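Local coordinates for haloacid dehalogenase domain protein hydrolase (Planctomyces limnophilus, PDB 4OVY) that is probably a metal-dependent hydrolase, possibly a phosphatase, of the haloacid dehalogenase superfamily, and binds calcium, at residues A[101-106]-A[201-206]; A[154-159]-A[180-185]; A[263-268]-A[299-304]. One frame throughout, in Å; residues are numbered along the deposited sequence.

Contact 1: residues A[101-106]-A[201-206]; sequences ELTMAT and LVRLAE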
loop_
_atom_site.group_PDB
_atom_site.type_symbol
_atom_site.label_atom_id
_atom_site.label_comp_id
_atom_site.label_asym_id
_atom_site.label_seq_id
_atom_site.Cartn_x
_atom_site.Cartn_y
_atom_site.Cartn_z
ATOM N N GLU A 101 -0.796 2.141 20.302
ATOM C CA GLU A 101 -1.569 3.064 21.146
ATOM C C GLU A 101 -0.674 3.984 21.986
ATOM O O GLU A 101 -0.975 5.166 22.148
ATOM C CB GLU A 101 -2.541 2.307 22.055
ATOM C CG GLU A 101 -3.710 1.705 21.296
ATOM C CD GLU A 101 -4.616 0.844 22.157
ATOM O OE1 GLU A 101 -4.133 0.196 23.108
ATOM O OE2 GLU A 101 -5.820 0.804 21.862
ATOM N N LEU A 102 0.415 3.437 22.522
ATOM C CA LEU A 102 1.350 4.222 23.318
ATOM C C LEU A 102 2.026 5.282 22.443
ATOM O O LEU A 102 2.160 6.441 22.847
ATOM C CB LEU A 102 2.389 3.308 23.973
ATOM C CG LEU A 102 3.506 3.949 24.791
ATOM C CD1 LEU A 102 2.930 4.797 25.912
ATOM C CD2 LEU A 102 4.435 2.882 25.352
ATOM N N THR A 103 2.429 4.884 21.239
ATOM C CA THR A 103 3.052 5.808 20.303
ATOM C C THR A 103 2.041 6.859 19.826
ATOM O O THR A 103 2.369 8.042 19.716
ATOM C CB THR A 103 3.648 5.041 19.101
ATOM O OG1 THR A 103 4.530 4.015 19.580
ATOM C CG2 THR A 103 4.410 5.977 18.193
HETATM N N MSE A 104 0.808 6.413 19.572
HETATM C CA MSE A 104 -0.299 7.281 19.168
HETATM C C MSE A 104 -0.545 8.359 20.192
HETATM O O MSE A 104 -0.666 9.531 19.840
HETATM C CB MSE A 104 -1.562 6.426 19.011
HETATM C CG MSE A 104 -2.847 7.197 18.727
HETATM SE SE MSE A 104 -4.400 6.036 19.093
HETATM C CE MSE A 104 -4.356 6.058 21.070
ATOM N N ALA A 105 -0.619 7.974 21.465
ATOM C CA ALA A 105 -0.965 8.918 22.530
ATOM C C ALA A 105 0.121 9.967 22.784
ATOM O O ALA A 105 -0.167 11.018 23.345
ATOM C CB ALA A 105 -1.279 8.171 23.821
ATOM N N THR A 106 1.355 9.676 22.374
ATOM C CA THR A 106 2.500 10.527 22.682
ATOM C C THR A 106 2.990 11.355 21.499
ATOM O O THR A 106 3.885 12.179 21.668
ATOM C CB THR A 106 3.677 9.696 23.240
ATOM O OG1 THR A 106 3.960 8.585 22.377
ATOM C CG2 THR A 106 3.336 9.175 24.633
ATOM N N LEU A 201 0.430 16.233 6.348
ATOM C CA LEU A 201 -0.402 15.219 6.987
ATOM C C LEU A 201 -0.103 15.252 8.473
ATOM O O LEU A 201 1.066 15.211 8.878
ATOM C CB LEU A 201 -0.124 13.818 6.445
ATOM C CG LEU A 201 -0.732 13.412 5.093
ATOM C CD1 LEU A 201 -2.228 13.715 5.004
ATOM C CD2 LEU A 201 0.007 14.058 3.941
ATOM N N VAL A 202 -1.170 15.309 9.270
ATOM C CA VAL A 202 -1.088 15.418 10.720
ATOM C C VAL A 202 -1.553 14.112 11.354
ATOM O O VAL A 202 -2.586 13.558 10.969
ATOM C CB VAL A 202 -1.973 16.580 11.223
ATOM C CG1 VAL A 202 -1.966 16.662 12.744
ATOM C CG2 VAL A 202 -1.494 17.887 10.618
ATOM N N ARG A 203 -0.792 13.640 12.335
ATOM C CA ARG A 203 -1.125 12.426 13.072
ATOM C C ARG A 203 -2.284 12.663 14.049
ATOM O O ARG A 203 -2.287 13.635 14.810
ATOM C CB ARG A 203 0.092 11.933 13.844
ATOM C CG ARG A 203 1.285 11.546 12.979
ATOM C CD ARG A 203 2.511 11.303 13.841
ATOM N NE ARG A 203 2.204 10.380 14.927
ATOM C CZ ARG A 203 2.327 9.056 14.877
ATOM N NH1 ARG A 203 2.799 8.442 13.795
ATOM N NH2 ARG A 203 1.986 8.337 15.945
ATOM N N LEU A 204 -3.260 11.766 14.025
ATOM C CA LEU A 204 -4.402 11.821 14.929
ATOM C C LEU A 204 -4.233 10.853 16.100
ATOM O O LEU A 204 -3.435 9.914 16.040
ATOM C CB LEU A 204 -5.681 11.493 14.168
ATOM C CG LEU A 204 -5.984 12.370 12.949
ATOM C CD1 LEU A 204 -7.289 11.921 12.312
ATOM C CD2 LEU A 204 -6.047 13.842 13.339
ATOM N N ALA A 205 -4.985 11.099 17.168
ATOM C CA ALA A 205 -5.003 10.215 18.330
ATOM C C ALA A 205 -6.070 9.151 18.111
ATOM O O ALA A 205 -6.974 8.976 18.924
ATOM C CB ALA A 205 -5.286 11.016 19.599
ATOM N N GLU A 206 -5.948 8.442 16.996
ATOM C CA GLU A 206 -6.924 7.457 16.581
ATOM C C GLU A 206 -6.185 6.354 15.837
ATOM O O GLU A 206 -5.343 6.649 14.993
ATOM C CB GLU A 206 -7.943 8.127 15.665
ATOM C CG GLU A 206 -9.308 7.482 15.648
ATOM C CD GLU A 206 -10.261 8.184 14.696
ATOM O OE1 GLU A 206 -10.080 9.401 14.448
ATOM O OE2 GLU A 206 -11.182 7.510 14.188
HETATM O O HOH W 1 -0.664 9.891 17.014
#
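Met104, present as selenomethionine, lays its side chain against the backbone where the chain turns a corner at Ala205 and Glu206, after strand 198-204. CG stands anti to the backbone N (chi1 174°) and comes within 3.7 Å of Ala205 CA. The selenium does the closest touching, with SE 3.5 Å from Glu206 N. The bend at the third torsion (74°) turns CE away from the corner. Beside this contact a water joins the two backbones, giving one proton to Met104 O at 2.8 Å and the other to Leu204 O at 2.9 Å. It also accepts a weak bond from Arg203 NH2 at 3.3 Å. The case illustrates how a single water can tie a helix to a strand whose peptide groups do not bond directly.

Arg203 NH2 also reaches the helix, lying 4.1 Å from Thr103 CG2, with Met104 CA at the edge of the guanidinium, near its plane. The second shell fixes these groups. Arg203 NE donates to His107 O, and its cation meets Phe115 in a cation-pi contact, so several partners limit its rotation. Thr103 OG1 bonds to Leu99 O and to Gln56 NE2. The corner itself is an inverse gamma turn centred on Ala205, with a weak bond of 3.1 Å from Glu206 N back to Leu204 O.

The axes of 101-106 and 201-204 approach to 8.9 Å, with their N-to-C directions 119° apart. The strand pairs with strand 183-195 through Val202 and Leu204, and through Leu201 and Arg203 it bonds the chain that follows the helix, at Gly109, Met110 and Asp112. Met104 packs on Val188 of strand 183-195, while Leu102 faces helix 55-67.

Contact 2: residues A[154-159]-A[180-185]; sequences EFKTFI and PEQVIG. With EDO (1,2-ethanediol), chain D.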
loop_
_atom_site.group_PDB
_atom_site.type_symbol
_atom_site.label_atom_id
_atom_site.label_comp_id
_atom_site.label_asym_id
_atom_site.label_seq_id
_atom_site.Cartn_x
_atom_site.Cartn_y
_atom_site.Cartn_z
ATOM N N GLU A 154 14.267 -10.970 -9.124
ATOM C CA GLU A 154 13.095 -10.164 -9.476
ATOM C C GLU A 154 11.899 -10.361 -8.538
ATOM O O GLU A 154 10.764 -10.154 -8.943
ATOM C CB GLU A 154 12.713 -10.361 -10.954
ATOM C CG GLU A 154 13.879 -10.098 -11.915
ATOM C CD GLU A 154 13.441 -9.964 -13.368
ATOM O OE1 GLU A 154 12.896 -8.901 -13.739
ATOM O OE2 GLU A 154 13.656 -10.917 -14.152
ATOM N N PHE A 155 12.157 -10.729 -7.284
ATOM C CA PHE A 155 11.122 -10.671 -6.242
ATOM C C PHE A 155 11.003 -9.249 -5.733
ATOM O O PHE A 155 12.000 -8.534 -5.682
ATOM C CB PHE A 155 11.472 -11.534 -5.026
ATOM C CG PHE A 155 11.248 -12.999 -5.219
ATOM C CD1 PHE A 155 12.074 -13.739 -6.047
ATOM C CD2 PHE A 155 10.225 -13.653 -4.539
ATOM C CE1 PHE A 155 11.874 -15.095 -6.217
ATOM C CE2 PHE A 155 10.022 -15.014 -4.703
ATOM C CZ PHE A 155 10.843 -15.733 -5.547
ATOM N N LYS A 156 9.794 -8.853 -5.344
ATOM C CA LYS A 156 9.571 -7.621 -4.584
ATOM C C LYS A 156 9.467 -7.988 -3.116
ATOM O O LYS A 156 8.579 -8.750 -2.721
ATOM C CB LYS A 156 8.282 -6.910 -5.007
ATOM C CG LYS A 156 8.332 -6.316 -6.399
ATOM C CD LYS A 156 7.017 -5.659 -6.800
ATOM C CE LYS A 156 6.904 -4.214 -6.344
ATOM N NZ LYS A 156 5.996 -3.427 -7.239
ATOM N N THR A 157 10.362 -7.423 -2.315
ATOM C CA THR A 157 10.485 -7.750 -0.903
ATOM C C THR A 157 9.705 -6.728 -0.080
ATOM O O THR A 157 10.005 -5.540 -0.136
ATOM C CB THR A 157 11.960 -7.726 -0.449
ATOM O OG1 THR A 157 12.549 -6.460 -0.787
ATOM C CG2 THR A 157 12.758 -8.845 -1.120
ATOM N N PHE A 158 8.705 -7.197 0.663
ATOM C CA PHE A 158 7.907 -6.347 1.547
ATOM C C PHE A 158 8.166 -6.682 3.020
ATOM O O PHE A 158 8.403 -7.843 3.384
ATOM C CB PHE A 158 6.411 -6.573 1.310
ATOM C CG PHE A 158 5.867 -5.937 0.070
ATOM C CD1 PHE A 158 6.101 -6.506 -1.179
ATOM C CD2 PHE A 158 5.055 -4.808 0.149
ATOM C CE1 PHE A 158 5.567 -5.937 -2.322
ATOM C CE2 PHE A 158 4.525 -4.241 -0.992
ATOM C CZ PHE A 158 4.781 -4.804 -2.228
ATOM N N ILE A 159 8.080 -5.666 3.870
ATOM C CA ILE A 159 7.951 -5.888 5.308
ATOM C C ILE A 159 6.469 -5.885 5.683
ATOM O O ILE A 159 5.703 -5.040 5.213
ATOM C CB ILE A 159 8.700 -4.814 6.118
ATOM C CG1 ILE A 159 10.207 -5.050 6.018
ATOM C CG2 ILE A 159 8.279 -4.830 7.582
ATOM C CD1 ILE A 159 11.026 -3.887 6.533
ATOM N N PRO A 180 9.667 2.755 1.210
ATOM C CA PRO A 180 8.495 2.962 2.071
ATOM C C PRO A 180 7.207 2.341 1.543
ATOM O O PRO A 180 6.405 1.838 2.338
ATOM C CB PRO A 180 8.370 4.486 2.151
ATOM C CG PRO A 180 9.708 5.004 1.788
ATOM C CD PRO A 180 10.311 4.026 0.841
ATOM N N GLU A 181 7.020 2.352 0.221
ATOM C CA GLU A 181 5.820 1.758 -0.387
ATOM C C GLU A 181 5.752 0.225 -0.265
ATOM O O GLU A 181 4.747 -0.373 -0.641
ATOM C CB GLU A 181 5.643 2.209 -1.850
ATOM C CG GLU A 181 6.687 1.704 -2.849
ATOM C CD GLU A 181 7.933 2.572 -2.945
ATOM O OE1 GLU A 181 8.212 3.389 -2.025
ATOM O OE2 GLU A 181 8.644 2.426 -3.963
ATOM N N GLN A 182 6.810 -0.403 0.249
ATOM C CA GLN A 182 6.837 -1.844 0.466
ATOM C C GLN A 182 6.972 -2.202 1.943
ATOM O O GLN A 182 7.379 -3.314 2.292
ATOM C CB GLN A 182 7.957 -2.479 -0.367
ATOM C CG GLN A 182 7.629 -2.414 -1.844
ATOM C CD GLN A 182 8.702 -2.956 -2.763
ATOM O OE1 GLN A 182 9.558 -3.767 -2.386
ATOM N NE2 GLN A 182 8.638 -2.527 -3.987
ATOM N N VAL A 183 6.631 -1.245 2.803
ATOM C CA VAL A 183 6.593 -1.467 4.241
ATOM C C VAL A 183 5.124 -1.430 4.654
ATOM O O VAL A 183 4.412 -0.476 4.347
ATOM C CB VAL A 183 7.378 -0.394 5.017
ATOM C CG1 VAL A 183 7.263 -0.641 6.523
ATOM C CG2 VAL A 183 8.840 -0.376 4.582
ATOM N N ILE A 184 4.680 -2.492 5.312
ATOM C CA ILE A 184 3.326 -2.595 5.830
ATOM C C ILE A 184 3.451 -2.757 7.333
ATOM O O ILE A 184 4.251 -3.563 7.817
ATOM C CB ILE A 184 2.587 -3.798 5.215
ATOM C CG1 ILE A 184 2.395 -3.583 3.714
ATOM C CG2 ILE A 184 1.234 -4.024 5.875
ATOM C CD1 ILE A 184 1.949 -4.830 2.976
ATOM N N GLY A 185 2.677 -1.975 8.072
ATOM C CA GLY A 185 2.770 -1.985 9.518
ATOM C C GLY A 185 1.508 -1.467 10.175
ATOM O O GLY A 185 0.492 -1.229 9.515
HETATM C C1 EDO D . -1.033 -1.165 6.762
HETATM O O1 EDO D . 0.305 -0.765 6.432
HETATM C C2 EDO D . -1.834 -0.000 7.350
HETATM O O2 EDO D . -1.216 0.523 8.529
#
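The ring of Phe158 receives Gln182 CG over one face, a CH-pi contact in which CG stands 3.8 Å from the ring centroid and 17° off its normal. CG is displaced toward the rim, nearest CE2 and CZ, and the amide beyond it lies 25° from the plane of the ring. Ile184 CD1 comes to 4.2 Å from Phe158 CD2 and adds apolar packing. Beyond CG the Gln182 chain is extended and carries its amide to Lys156, whose chain it crosses at about a right angle. The ammonium of Lys156 goes further, to a salt bridge with Glu181 of the second subunit.

Between the main chains, two backbone bonds give the register of parallel strands. Ile159 N donates to Gln182 O at 2.9 Å, and Ile184 N donates to Ile159 O at 2.7 Å. Gln182 O also takes a CA-H...O contact from Phe158 CA at 3.2 Å. At the far end Gly185 N donates to O1 of an ethanediol, probably from the crystallisation liquor, which returns a bond from O2 to Gly185 O.

Strand 156-161 lies between strand 38-41 and strand 183-195, all parallel, as in the Rossmann-like core of the superfamily. Ile159 and Val183 share a sheet face covered by Met168 of helix 165-168, while Phe158 packs on Ile38 and Ile224.

Contact 3: residues A[263-268]-A[299-304]; sequences VREFAY and KVIFPE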
loop_
_atom_site.group_PDB
_atom_site.type_symbol
_atom_site.label_atom_id
_atom_site.label_comp_id
_atom_site.label_asym_id
_atom_site.label_seq_id
_atom_site.Cartn_x
_atom_site.Cartn_y
_atom_site.Cartn_z
ATOM N N VAL A 263 24.618 -17.451 22.585
ATOM C CA VAL A 263 26.000 -16.956 22.595
ATOM C C VAL A 263 26.178 -15.762 21.660
ATOM O O VAL A 263 26.724 -14.737 22.061
ATOM C CB VAL A 263 26.985 -18.079 22.221
ATOM C CG1 VAL A 263 28.423 -17.561 22.189
ATOM C CG2 VAL A 263 26.848 -19.233 23.207
ATOM N N ARG A 264 25.716 -15.889 20.419
ATOM C CA ARG A 264 25.877 -14.815 19.427
ATOM C C ARG A 264 24.663 -13.872 19.352
ATOM O O ARG A 264 24.772 -12.749 18.849
ATOM C CB ARG A 264 26.175 -15.418 18.056
ATOM C CG ARG A 264 27.436 -16.269 18.015
ATOM C CD ARG A 264 27.746 -16.798 16.619
ATOM N NE ARG A 264 26.669 -17.642 16.112
ATOM C CZ ARG A 264 26.522 -18.032 14.844
ATOM N NH1 ARG A 264 27.391 -17.674 13.907
ATOM N NH2 ARG A 264 25.488 -18.786 14.507
ATOM N N GLU A 265 23.508 -14.314 19.841
ATOM C CA GLU A 265 22.300 -13.487 19.788
ATOM C C GLU A 265 21.497 -13.755 21.058
ATOM O O GLU A 265 22.024 -13.552 22.155
ATOM C CB GLU A 265 21.518 -13.741 18.480
ATOM C CG GLU A 265 20.629 -12.577 18.016
ATOM C CD GLU A 265 19.127 -12.797 18.198
ATOM O OE1 GLU A 265 18.356 -11.832 17.988
ATOM O OE2 GLU A 265 18.702 -13.926 18.523
ATOM N N PHE A 266 20.254 -14.215 20.931
ATOM C CA PHE A 266 19.439 -14.578 22.086
ATOM C C PHE A 266 18.763 -15.901 21.815
ATOM O O PHE A 266 18.433 -16.200 20.668
ATOM C CB PHE A 266 18.372 -13.523 22.324
ATOM C CG PHE A 266 18.921 -12.198 22.739
ATOM C CD1 PHE A 266 19.270 -11.252 21.794
ATOM C CD2 PHE A 266 19.087 -11.899 24.085
ATOM C CE1 PHE A 266 19.784 -10.022 22.180
ATOM C CE2 PHE A 266 19.599 -10.675 24.477
ATOM C CZ PHE A 266 19.948 -9.735 23.521
ATOM N N ALA A 267 18.564 -16.693 22.868
ATOM C CA ALA A 267 17.853 -17.959 22.739
ATOM C C ALA A 267 16.510 -17.816 23.429
ATOM O O ALA A 267 16.450 -17.506 24.621
ATOM C CB ALA A 267 18.651 -19.099 23.343
ATOM N N TYR A 268 15.439 -18.006 22.671
ATOM C CA TYR A 268 14.083 -17.919 23.201
ATOM C C TYR A 268 13.076 -18.519 22.235
ATOM O O TYR A 268 13.298 -18.516 21.036
ATOM C CB TYR A 268 13.691 -16.466 23.476
ATOM C CG TYR A 268 13.698 -15.544 22.262
ATOM C CD1 TYR A 268 14.858 -14.897 21.871
ATOM C CD2 TYR A 268 12.530 -15.305 21.532
ATOM C CE1 TYR A 268 14.871 -14.048 20.776
ATOM C CE2 TYR A 268 12.527 -14.459 20.432
ATOM C CZ TYR A 268 13.699 -13.825 20.064
ATOM O OH TYR A 268 13.705 -12.985 18.986
ATOM N N LYS A 299 26.453 -18.592 9.601
ATOM C CA LYS A 299 27.895 -18.510 9.843
ATOM C C LYS A 299 28.246 -17.276 10.661
ATOM O O LYS A 299 29.206 -17.284 11.428
ATOM C CB LYS A 299 28.669 -18.453 8.521
ATOM C CG LYS A 299 28.567 -19.697 7.649
ATOM C CD LYS A 299 29.500 -19.559 6.441
ATOM C CE LYS A 299 29.138 -20.490 5.300
ATOM N NZ LYS A 299 29.510 -21.891 5.607
ATOM N N VAL A 300 27.474 -16.214 10.453
ATOM C CA VAL A 300 27.566 -14.986 11.235
ATOM C C VAL A 300 26.150 -14.502 11.498
ATOM O O VAL A 300 25.231 -14.875 10.779
ATOM C CB VAL A 300 28.383 -13.880 10.509
ATOM C CG1 VAL A 300 29.798 -14.361 10.235
ATOM C CG2 VAL A 300 27.716 -13.441 9.210
ATOM N N ILE A 301 25.967 -13.691 12.538
ATOM C CA ILE A 301 24.650 -13.140 12.835
ATOM C C ILE A 301 24.536 -11.710 12.310
ATOM O O ILE A 301 23.675 -11.417 11.478
ATOM C CB ILE A 301 24.345 -13.171 14.346
ATOM C CG1 ILE A 301 24.511 -14.589 14.901
ATOM C CG2 ILE A 301 22.943 -12.633 14.627
ATOM C CD1 ILE A 301 23.647 -15.632 14.232
ATOM N N PHE A 302 25.409 -10.830 12.790
ATOM C CA PHE A 302 25.346 -9.412 12.451
ATOM C C PHE A 302 26.431 -9.037 11.439
ATOM O O PHE A 302 27.453 -9.706 11.359
ATOM C CB PHE A 302 25.496 -8.566 13.716
ATOM C CG PHE A 302 24.499 -8.909 14.787
ATOM C CD1 PHE A 302 23.163 -8.558 14.651
ATOM C CD2 PHE A 302 24.888 -9.608 15.912
ATOM C CE1 PHE A 302 22.235 -8.882 15.629
ATOM C CE2 PHE A 302 23.971 -9.941 16.894
ATOM C CZ PHE A 302 22.644 -9.577 16.754
ATOM N N PRO A 303 26.210 -7.959 10.669
ATOM C CA PRO A 303 27.271 -7.460 9.787
ATOM C C PRO A 303 28.460 -6.910 10.573
ATOM O O PRO A 303 28.314 -6.512 11.732
ATOM C CB PRO A 303 26.604 -6.333 8.988
ATOM C CG PRO A 303 25.197 -6.234 9.455
ATOM C CD PRO A 303 25.002 -7.117 10.645
ATOM N N GLU A 304 29.628 -6.888 9.943
ATOM C CA GLU A 304 30.792 -6.236 10.534
ATOM C C GLU A 304 30.534 -4.735 10.662
ATOM O O GLU A 304 29.791 -4.153 9.863
ATOM C CB GLU A 304 32.042 -6.488 9.695
ATOM C CG GLU A 304 32.476 -7.946 9.683
ATOM C CD GLU A 304 33.896 -8.141 9.180
ATOM O OE1 GLU A 304 34.387 -7.294 8.400
ATOM O OE2 GLU A 304 34.522 -9.151 9.566
#
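Arg264 and Ile301 meet because the arginine chain bends at its third torsion (-61°), which swings NE back to within 3.9 Å of Ile301 CG1. Ile301 CD1 then sits 3.6 Å above one face of the guanidinium plane, toward its rim. Lower down, Arg264 CB touches Ile301 CG1 at 3.7 Å. In Glu265, CG lies anti to the backbone N (chi1 -155°), a setting that puts it 3.8 Å from Phe302 CZ, with the two side chains crossing at about a right angle. The phenyl ring also presents an edge to the main chain, CE2 lying 3.5 Å from Arg264 O, while Ile301 CG2 covers the centre of one of its faces.

The polar ends are anchored outside the apolar patch. Arg264 NE forms a salt bridge with Asp261 OD2, and its NH2 donates to Trp298 O. An alanine at Arg264 would probably leave Asp261 without its cationic mate and open a gap beside Ile301 CD1.

Glu265 is more deeply set: OE1 bonds to Tyr140 OH, and OE2 to His259 ND1. Phe266 N donates to OE2 at 2.9 Å, from above the carboxylate plane. The contact thus pins the chain leading into strand 267-268 to the loop that follows helix 294-297, and Phe302 continues the packing onto Phe131.

The chemistry divides the labour. Ile301 packs on the chain and one guanidinium face of Arg264, Phe302 on CG of Glu265, and the polar ends find partners in other parts of the chain. Three partners on this carboxylate (Tyr140 OH, His259 ND1 and Phe266 N) are likely to fix its rotation.

The three contacts are spread over one mixed sheet and its attachments. Contacts 1 and 2 have centres about 24 Å apart and are joined through strand 183-195, which starts in contact 2 and runs on as the neighbour of strand 198-204 in contact 1. Along the chain, both segments of contact 2 fall between those of contact 1, and contact 3 follows. Its centre lies about 25 Å from that of contact 2 and about 34 Å from that of contact 1, on the opposite side of the chain's centre. Contact 2 joins two parallel strands near Asp42, contact 1 helix 95-106 to strand 198-204, and contact 3 the chain before strand 267-268 to the loop after helix 294-297.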